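Local coordinates for protein PtLCIB4 H88A mutant (Phaeodactylum tricornutum, PDB 5B5Z) that probably acts as a zinc-dependent carbonic anhydrase of the LCIB beta-type group, interconverting carbon dioxide and bicarbonate, at residues Asn15-Ala20 / Val116-Glu121; Gly106-Ile111 / Gly236-Val241; Gln147-Ala152 / Pro194-Leu199. One frame throughout, in Å; residues are numbered along the deposited sequence.

In the fold
Helix 16-24 near the N terminus supplies the first half of contact 1. The chain then builds much of the fold before strand 107-117. The start of this strand belongs to contact 2, and its end leads into 116-121, where contact 1 closes its loop. Helix 140-154 and the start of helix 196-201 follow and close the shorter loop of contact 3. Contact 2 closes last, at 236-241, on strand 238-247. Contacts 1 and 2 therefore cross, and contact 3 is nested inside contact 2. Contact 2 joins neighbouring sheet strands, contact 1 joins the N-terminal helix to the loop just after strand 107-117, and contact 3 joins helices about 33 Å from contact 2, centre to centre.

Contact 1 of 3, residues Asn15-Ala20 / Val116-Glu121; sequences NVTLTA and VGVSWE
The side-chain hydroxyl of Thr17, in the first turn of a helix, reaches across to grip a backbone carbonyl of a loop. Thr17 OG1 donates to Ser119 O at 2.7 Å, tilted 28° from the carbonyl plane. Both ends of the contact carry a local motif. Asn15 OD1 accepts from Leu18 N in an Asx motif at the start of helix 16-24. Ser119 OG accepts from Glu121 N in an ST turn, and also bonds to Lys123 N.

The first torsion of Thr17 (chi1 -59°) sets OG1 beside its own backbone N and CG2 anti to that N. The hydroxyl then meets the loop backbone while the methyl packs on Val118, with Thr17 CG2 to Val118 CG1 at 3.7 Å. Ala20 CB adds a looser contact to Val118 CG2. On the outer side, Val16 CG1 lies 3.6 Å from Glu121 C. Val118 also touches Trp124 and Thr248. Thr17 and Asn15 touch Met252.

The contact fixes the N-terminal helix to the chain just beyond strand 107-117. It is partly buried, and the side chain of Val118 is about 14 Å from the zinc ion. Water 1 makes a second link: it accepts from Thr17 N at 3.3 Å and donates to Trp120 O at 3.1 Å.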
loop_
_atom_site.group_PDB
_atom_site.type_symbol
_atom_site.label_atom_id
_atom_site.label_comp_id
_atom_site.label_asym_id
_atom_site.label_seq_id
_atom_site.Cartn_x
_atom_site.Cartn_y
_atom_site.Cartn_z
ATOM N N ASN A 15 3.582 27.884 16.901
ATOM C CA ASN A 15 2.214 28.084 16.442
ATOM C C ASN A 15 1.212 27.180 17.159
ATOM O O ASN A 15 1.592 26.341 17.977
ATOM C CB ASN A 15 2.132 27.856 14.936
ATOM C CG ASN A 15 2.499 26.438 14.547
ATOM O OD1 ASN A 15 1.653 25.550 14.550
ATOM N ND2 ASN A 15 3.769 26.217 14.222
ATOM N N VAL A 16 -0.067 27.352 16.830
ATOM C CA VAL A 16 -1.161 26.654 17.498
ATOM C C VAL A 16 -1.096 25.140 17.286
ATOM O O VAL A 16 -1.303 24.354 18.213
ATOM C CB VAL A 16 -2.521 27.182 17.003
ATOM C CG1 VAL A 16 -3.663 26.344 17.557
ATOM C CG2 VAL A 16 -2.683 28.654 17.380
ATOM N N THR A 17 -0.784 24.739 16.062
ATOM C CA THR A 17 -0.682 23.324 15.737
ATOM C C THR A 17 0.481 22.687 16.478
ATOM O O THR A 17 0.319 21.640 17.104
ATOM C CB THR A 17 -0.514 23.105 14.220
ATOM O OG1 THR A 17 -1.635 23.673 13.535
ATOM C CG2 THR A 17 -0.436 21.616 13.897
ATOM N N LEU A 18 1.651 23.321 16.418
ATOM C CA LEU A 18 2.845 22.770 17.059
ATOM C C LEU A 18 2.670 22.652 18.577
ATOM O O LEU A 18 3.116 21.683 19.189
ATOM C CB LEU A 18 4.080 23.617 16.723
ATOM C CG LEU A 18 5.412 23.172 17.332
ATOM C CD1 LEU A 18 5.717 21.724 16.969
ATOM C CD2 LEU A 18 6.559 24.072 16.884
ATOM N N THR A 19 2.011 23.632 19.183
ATOM C CA THR A 19 1.727 23.559 20.613
ATOM C C THR A 19 0.881 22.333 20.948
ATOM O O THR A 19 1.180 21.600 21.891
ATOM C CB THR A 19 1.004 24.828 21.101
ATOM O OG1 THR A 19 1.916 25.932 21.028
ATOM C CG2 THR A 19 0.512 24.653 22.540
ATOM N N ALA A 20 -0.171 22.118 20.164
ATOM C CA ALA A 20 -1.044 20.976 20.362
ATOM C C ALA A 20 -0.255 19.671 20.263
ATOM O O ALA A 20 -0.422 18.775 21.089
ATOM C CB ALA A 20 -2.163 20.991 19.347
ATOM N N VAL A 116 -2.677 10.277 12.638
ATOM C CA VAL A 116 -3.738 11.174 13.082
ATOM C C VAL A 116 -3.476 12.562 12.519
ATOM O O VAL A 116 -2.327 12.997 12.461
ATOM C CB VAL A 116 -3.826 11.214 14.623
ATOM C CG1 VAL A 116 -2.512 11.687 15.242
ATOM C CG2 VAL A 116 -4.994 12.081 15.058
ATOM N N GLY A 117 -4.536 13.230 12.081
ATOM C CA GLY A 117 -4.436 14.600 11.613
ATOM C C GLY A 117 -4.551 15.590 12.756
ATOM O O GLY A 117 -5.228 15.332 13.747
ATOM N N VAL A 118 -3.847 16.703 12.630
ATOM C CA VAL A 118 -4.040 17.800 13.572
ATOM C C VAL A 118 -4.168 19.067 12.725
ATOM O O VAL A 118 -3.396 19.271 11.794
ATOM C CB VAL A 118 -2.895 17.894 14.604
ATOM C CG1 VAL A 118 -1.540 18.124 13.931
ATOM C CG2 VAL A 118 -3.212 18.996 15.635
ATOM N N SER A 119 -5.174 19.882 13.020
ATOM C CA SER A 119 -5.528 20.982 12.128
ATOM C C SER A 119 -4.755 22.251 12.456
ATOM O O SER A 119 -4.001 22.305 13.425
ATOM C CB SER A 119 -7.028 21.270 12.191
ATOM O OG SER A 119 -7.383 21.850 13.436
ATOM N N TRP A 120 -4.959 23.277 11.638
ATOM C CA TRP A 120 -4.344 24.570 11.881
ATOM C C TRP A 120 -4.834 25.154 13.209
ATOM O O TRP A 120 -4.137 25.961 13.821
ATOM C CB TRP A 120 -4.632 25.536 10.725
ATOM C CG TRP A 120 -6.078 25.913 10.603
ATOM C CD1 TRP A 120 -7.099 25.125 10.148
ATOM C CD2 TRP A 120 -6.670 27.175 10.946
ATOM N NE1 TRP A 120 -8.285 25.819 10.186
ATOM C CE2 TRP A 120 -8.049 27.079 10.669
ATOM C CE3 TRP A 120 -6.167 28.376 11.455
ATOM C CZ2 TRP A 120 -8.932 28.141 10.886
ATOM C CZ3 TRP A 120 -7.047 29.429 11.673
ATOM C CH2 TRP A 120 -8.411 29.303 11.389
ATOM N N GLU A 121 -6.011 24.725 13.662
ATOM C CA GLU A 121 -6.564 25.176 14.948
ATOM C C GLU A 121 -6.193 24.276 16.127
ATOM O O GLU A 121 -6.699 24.474 17.238
ATOM C CB GLU A 121 -8.091 25.253 14.894
ATOM C CG GLU A 121 -8.684 26.273 13.944
ATOM C CD GLU A 121 -10.095 25.882 13.517
ATOM O OE1 GLU A 121 -10.862 25.388 14.372
ATOM O OE2 GLU A 121 -10.445 26.050 12.329
HETATM O O HOH W 1 -1.180 26.676 13.441
#

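Contact 2 of 3, residues Gly106-Ile111 / Gly236-Val241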
loop_
_atom_site.group_PDB
_atom_site.type_symbol
_atom_site.label_atom_id
_atom_site.label_comp_id
_atom_site.label_asym_id
_atom_site.label_seq_id
_atom_site.Cartn_x
_atom_site.Cartn_y
_atom_site.Cartn_z
ATOM N N GLY A 106 21.946 -9.087 3.898
ATOM C CA GLY A 106 21.466 -7.802 4.382
ATOM C C GLY A 106 20.290 -7.910 5.332
ATOM O O GLY A 106 19.979 -8.982 5.840
ATOM N N SER A 107 19.614 -6.792 5.561
ATOM C CA SER A 107 18.567 -6.761 6.570
ATOM C C SER A 107 17.363 -5.979 6.090
ATOM O O SER A 107 17.408 -5.356 5.031
ATOM C CB SER A 107 19.094 -6.145 7.866
ATOM O OG SER A 107 20.067 -6.979 8.463
ATOM N N CYS A 108 16.285 -6.032 6.875
ATOM C CA CYS A 108 15.086 -5.247 6.610
ATOM C C CYS A 108 14.918 -4.143 7.655
ATOM O O CYS A 108 15.327 -4.284 8.809
ATOM C CB CYS A 108 13.842 -6.147 6.606
ATOM S SG CYS A 108 12.250 -5.253 6.530
ATOM N N LEU A 109 14.316 -3.043 7.225
ATOM C CA LEU A 109 13.879 -1.998 8.140
ATOM C C LEU A 109 12.382 -1.820 7.945
ATOM O O LEU A 109 11.958 -1.440 6.865
ATOM C CB LEU A 109 14.603 -0.686 7.872
ATOM C CG LEU A 109 13.992 0.548 8.546
ATOM C CD1 LEU A 109 13.953 0.430 10.070
ATOM C CD2 LEU A 109 14.748 1.798 8.107
ATOM N N LEU A 110 11.603 -2.128 8.978
ATOM C CA LEU A 110 10.147 -1.957 8.954
ATOM C C LEU A 110 9.725 -0.714 9.722
ATOM O O LEU A 110 10.075 -0.551 10.881
ATOM C CB LEU A 110 9.456 -3.189 9.547
ATOM C CG LEU A 110 7.938 -3.096 9.699
ATOM C CD1 LEU A 110 7.263 -3.113 8.334
ATOM C CD2 LEU A 110 7.452 -4.235 10.565
ATOM N N ILE A 111 9.006 0.178 9.044
ATOM C CA ILE A 111 8.413 1.372 9.663
ATOM C C ILE A 111 6.907 1.177 9.731
ATOM O O ILE A 111 6.270 1.011 8.697
ATOM C CB ILE A 111 8.684 2.675 8.850
ATOM C CG1 ILE A 111 10.137 2.753 8.354
ATOM C CG2 ILE A 111 8.258 3.927 9.649
ATOM C CD1 ILE A 111 11.177 2.909 9.461
ATOM N N GLY A 236 20.931 -12.182 8.856
ATOM C CA GLY A 236 19.983 -11.126 8.556
ATOM C C GLY A 236 19.193 -10.689 9.773
ATOM O O GLY A 236 18.886 -11.492 10.654
ATOM N N GLN A 237 18.858 -9.405 9.816
ATOM C CA GLN A 237 18.107 -8.863 10.933
ATOM C C GLN A 237 16.859 -8.166 10.446
ATOM O O GLN A 237 16.709 -7.920 9.251
ATOM C CB GLN A 237 18.953 -7.873 11.725
ATOM C CG GLN A 237 20.188 -8.468 12.351
ATOM C CD GLN A 237 21.073 -7.405 12.958
ATOM O OE1 GLN A 237 21.078 -6.255 12.509
ATOM N NE2 GLN A 237 21.824 -7.779 13.988
ATOM N N ILE A 238 15.985 -7.839 11.392
ATOM C CA ILE A 238 14.877 -6.931 11.147
ATOM C C ILE A 238 14.948 -5.783 12.139
ATOM O O ILE A 238 14.881 -5.994 13.352
ATOM C CB ILE A 238 13.501 -7.608 11.304
ATOM C CG1 ILE A 238 13.480 -8.961 10.601
ATOM C CG2 ILE A 238 12.403 -6.672 10.792
ATOM C CD1 ILE A 238 12.407 -9.884 11.113
ATOM N N ALA A 239 15.110 -4.576 11.626
ATOM C CA ALA A 239 15.057 -3.382 12.441
ATOM C C ALA A 239 13.634 -2.879 12.347
ATOM O O ALA A 239 13.019 -2.956 11.291
ATOM C CB ALA A 239 16.039 -2.331 11.966
ATOM N N VAL A 240 13.122 -2.368 13.458
ATOM C CA VAL A 240 11.721 -1.998 13.550
ATOM C C VAL A 240 11.599 -0.600 14.119
ATOM O O VAL A 240 12.198 -0.305 15.162
ATOM C CB VAL A 240 10.955 -2.975 14.469
ATOM C CG1 VAL A 240 9.528 -2.523 14.660
ATOM C CG2 VAL A 240 11.027 -4.405 13.917
ATOM N N VAL A 241 10.849 0.271 13.443
ATOM C CA VAL A 241 10.446 1.548 14.019
ATOM C C VAL A 241 8.923 1.610 14.056
ATOM O O VAL A 241 8.285 1.522 13.015
ATOM C CB VAL A 241 10.986 2.729 13.210
ATOM C CG1 VAL A 241 10.483 4.036 13.784
ATOM C CG2 VAL A 241 12.511 2.701 13.212
#
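The peptide groups of Leu110 and Ala239 are among the flat groups that meet here, joined N-H to C=O. On one face of the sheet lie Leu109, Ile111, Ala239 and Val241. On the other lie Cys108, Leu110, Ile238 and Val240. The two strands are parallel neighbours in a mixed sheet, and strand 52-57 pairs along the other side of 107-117. The axes of 107-111 and 238-241 approach to 4.7 Å, with 14° between their directions.

Four backbone hydrogen bonds run from Cys108 N to Gln237 O, Ala239 N to Cys108 O, Leu110 N to Ala239 O, and Val241 N to Leu110 O. The last is 2.8 Å long and runs nearly straight out from the carbonyl. Ile111 and Val241 lie side by side. The first torsion of Ile111 (chi1 -43°) puts CG1 beside its backbone N, from where CD1 reaches to 3.8 Å from Val241 CB. Leu109 CD1 lies 3.9 Å from Ala239 CB and also touches Val241 CG2. Helix 31-43 covers this face through Leu42 and Val38.

Ser107 extends the pairing with its side chain: Gln237 N donates to Ser107 OG at 3.0 Å. An alanine here would lack that acceptor and would probably leave Gln237 N without its mate across the contact. Gln237 OE1 turns elsewhere, to Tyr47 OH. The chemistry implies a buried core seam in which backbone hydrogen bonds hold the parallel register and mostly aliphatic side chains lie on both faces.

Contact 3 of 3, residues Gln147-Ala152 / Pro194-Leu199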
loop_
_atom_site.group_PDB
_atom_site.type_symbol
_atom_site.label_atom_id
_atom_site.label_comp_id
_atom_site.label_asym_id
_atom_site.label_seq_id
_atom_site.Cartn_x
_atom_site.Cartn_y
_atom_site.Cartn_z
ATOM N N GLN A 147 -16.058 4.789 16.292
ATOM C CA GLN A 147 -17.480 5.092 16.450
ATOM C C GLN A 147 -18.295 3.816 16.593
ATOM O O GLN A 147 -19.107 3.690 17.508
ATOM C CB GLN A 147 -17.989 5.927 15.267
ATOM C CG GLN A 147 -17.569 7.384 15.341
ATOM C CD GLN A 147 -17.721 8.130 14.024
ATOM O OE1 GLN A 147 -17.871 7.522 12.960
ATOM N NE2 GLN A 147 -17.684 9.462 14.093
ATOM N N ALA A 148 -18.059 2.856 15.703
ATOM C CA ALA A 148 -18.778 1.589 15.736
ATOM C C ALA A 148 -18.556 0.789 17.025
ATOM O O ALA A 148 -19.513 0.258 17.606
ATOM C CB ALA A 148 -18.393 0.755 14.528
ATOM N N VAL A 149 -17.313 0.692 17.495
ATOM C CA VAL A 149 -17.067 -0.151 18.667
ATOM C C VAL A 149 -17.475 0.548 19.967
ATOM O O VAL A 149 -17.855 -0.122 20.927
ATOM C CB VAL A 149 -15.586 -0.619 18.790
ATOM C CG1 VAL A 149 -15.167 -1.427 17.568
ATOM C CG2 VAL A 149 -14.652 0.545 19.041
ATOM N N THR A 150 -17.417 1.875 20.012
ATOM C CA THR A 150 -17.802 2.550 21.247
ATOM C C THR A 150 -19.315 2.643 21.344
ATOM O O THR A 150 -19.867 2.590 22.442
ATOM C CB THR A 150 -17.191 3.965 21.392
ATOM O OG1 THR A 150 -17.613 4.819 20.319
ATOM C CG2 THR A 150 -15.671 3.879 21.414
ATOM N N GLN A 151 -19.992 2.774 20.210
ATOM C CA GLN A 151 -21.454 2.777 20.247
ATOM C C GLN A 151 -21.980 1.416 20.691
ATOM O O GLN A 151 -22.912 1.332 21.502
ATOM C CB GLN A 151 -22.023 3.168 18.889
ATOM C CG GLN A 151 -21.897 4.647 18.621
ATOM C CD GLN A 151 -22.422 5.044 17.264
ATOM O OE1 GLN A 151 -22.923 4.209 16.513
ATOM N NE2 GLN A 151 -22.308 6.329 16.938
ATOM N N ALA A 152 -21.371 0.355 20.181
ATOM C CA ALA A 152 -21.725 -0.999 20.583
ATOM C C ALA A 152 -21.416 -1.233 22.060
ATOM O O ALA A 152 -22.180 -1.893 22.768
ATOM C CB ALA A 152 -20.998 -2.009 19.725
ATOM N N PRO A 194 -11.210 -4.422 21.603
ATOM C CA PRO A 194 -10.713 -4.468 22.988
ATOM C C PRO A 194 -10.512 -3.101 23.643
ATOM O O PRO A 194 -10.451 -3.015 24.876
ATOM C CB PRO A 194 -9.367 -5.187 22.848
ATOM C CG PRO A 194 -9.528 -6.043 21.676
ATOM C CD PRO A 194 -10.384 -5.263 20.715
ATOM N N TYR A 195 -10.409 -2.050 22.833
ATOM C CA TYR A 195 -10.144 -0.706 23.332
ATOM C C TYR A 195 -11.406 0.142 23.483
ATOM O O TYR A 195 -11.325 1.353 23.682
ATOM C CB TYR A 195 -9.154 0.008 22.402
ATOM C CG TYR A 195 -7.858 -0.738 22.255
ATOM C CD1 TYR A 195 -7.717 -1.754 21.315
ATOM C CD2 TYR A 195 -6.782 -0.452 23.081
ATOM C CE1 TYR A 195 -6.539 -2.458 21.194
ATOM C CE2 TYR A 195 -5.592 -1.150 22.970
ATOM C CZ TYR A 195 -5.477 -2.149 22.027
ATOM O OH TYR A 195 -4.303 -2.849 21.910
ATOM N N ALA A 196 -12.573 -0.487 23.396
ATOM C CA ALA A 196 -13.827 0.270 23.392
ATOM C C ALA A 196 -14.054 1.076 24.682
ATOM O O ALA A 196 -14.478 2.227 24.626
ATOM C CB ALA A 196 -15.001 -0.662 23.144
ATOM N N ALA A 197 -13.773 0.474 25.834
ATOM C CA ALA A 197 -13.916 1.187 27.107
ATOM C C ALA A 197 -12.983 2.396 27.160
ATOM O O ALA A 197 -13.408 3.503 27.492
ATOM C CB ALA A 197 -13.643 0.247 28.281
ATOM N N THR A 198 -11.716 2.178 26.805
ATOM C CA THR A 198 -10.720 3.247 26.799
ATOM C C THR A 198 -11.174 4.423 25.946
ATOM O O THR A 198 -11.065 5.585 26.342
ATOM C CB THR A 198 -9.362 2.751 26.263
ATOM O OG1 THR A 198 -8.897 1.658 27.065
ATOM C CG2 THR A 198 -8.335 3.881 26.270
ATOM N N LEU A 199 -11.680 4.109 24.760
ATOM C CA LEU A 199 -12.095 5.131 23.817
ATOM C C LEU A 199 -13.341 5.882 24.275
ATOM O O LEU A 199 -13.447 7.095 24.099
ATOM C CB LEU A 199 -12.339 4.503 22.449
ATOM C CG LEU A 199 -11.106 3.907 21.773
ATOM C CD1 LEU A 199 -11.530 3.185 20.504
ATOM C CD2 LEU A 199 -10.051 4.975 21.484
#
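Thr150 and Leu199 meet at about a right angle, with Thr150 CG2 3.5 Å from Leu199 CB. The same methyl lies 3.8 Å from Ala196 O. Beside it, Ala196 CB points at the opposite helix and sits 3.7 Å from Val149 O. Val149 CG2 completes the patch, 4.3 Å from Ala196 CB and 4.3 Å from Leu199 CD1. The side chains meet through carbon atoms, and two of the methyls lie against backbone carbonyl oxygens. The contact is also small, covering 167 Å² in all.

Side-chain torsions explain which branches touch. In Thr150 (chi1 60°) OG1 stands between the backbone N and the carbonyl carbon, which leaves CG2 to face Leu199. That hydroxyl is held within its own helix by Ala146 O. This bond probably holds the rotation of Thr150 and keeps its methyl against Leu199. Ala196 and Leu199 are three residues apart and lie on the same side of their helix.

Further out, Tyr195 takes the N-cap position of helix 196-201, and its OH bonds to Asp215 and Lys219 of helix 205-228. Leu199 also packs on Val205 and Ser212 of that helix, and on Leu192 of helix 183-192. The small Ala196 allows the backbones to come close, with its CA 5.1 Å from Thr150 CA. This is close helix-helix packing at a small residue, and it joins helix 196-201 to helix 140-154, which starts directly after the zinc ligand Cys139.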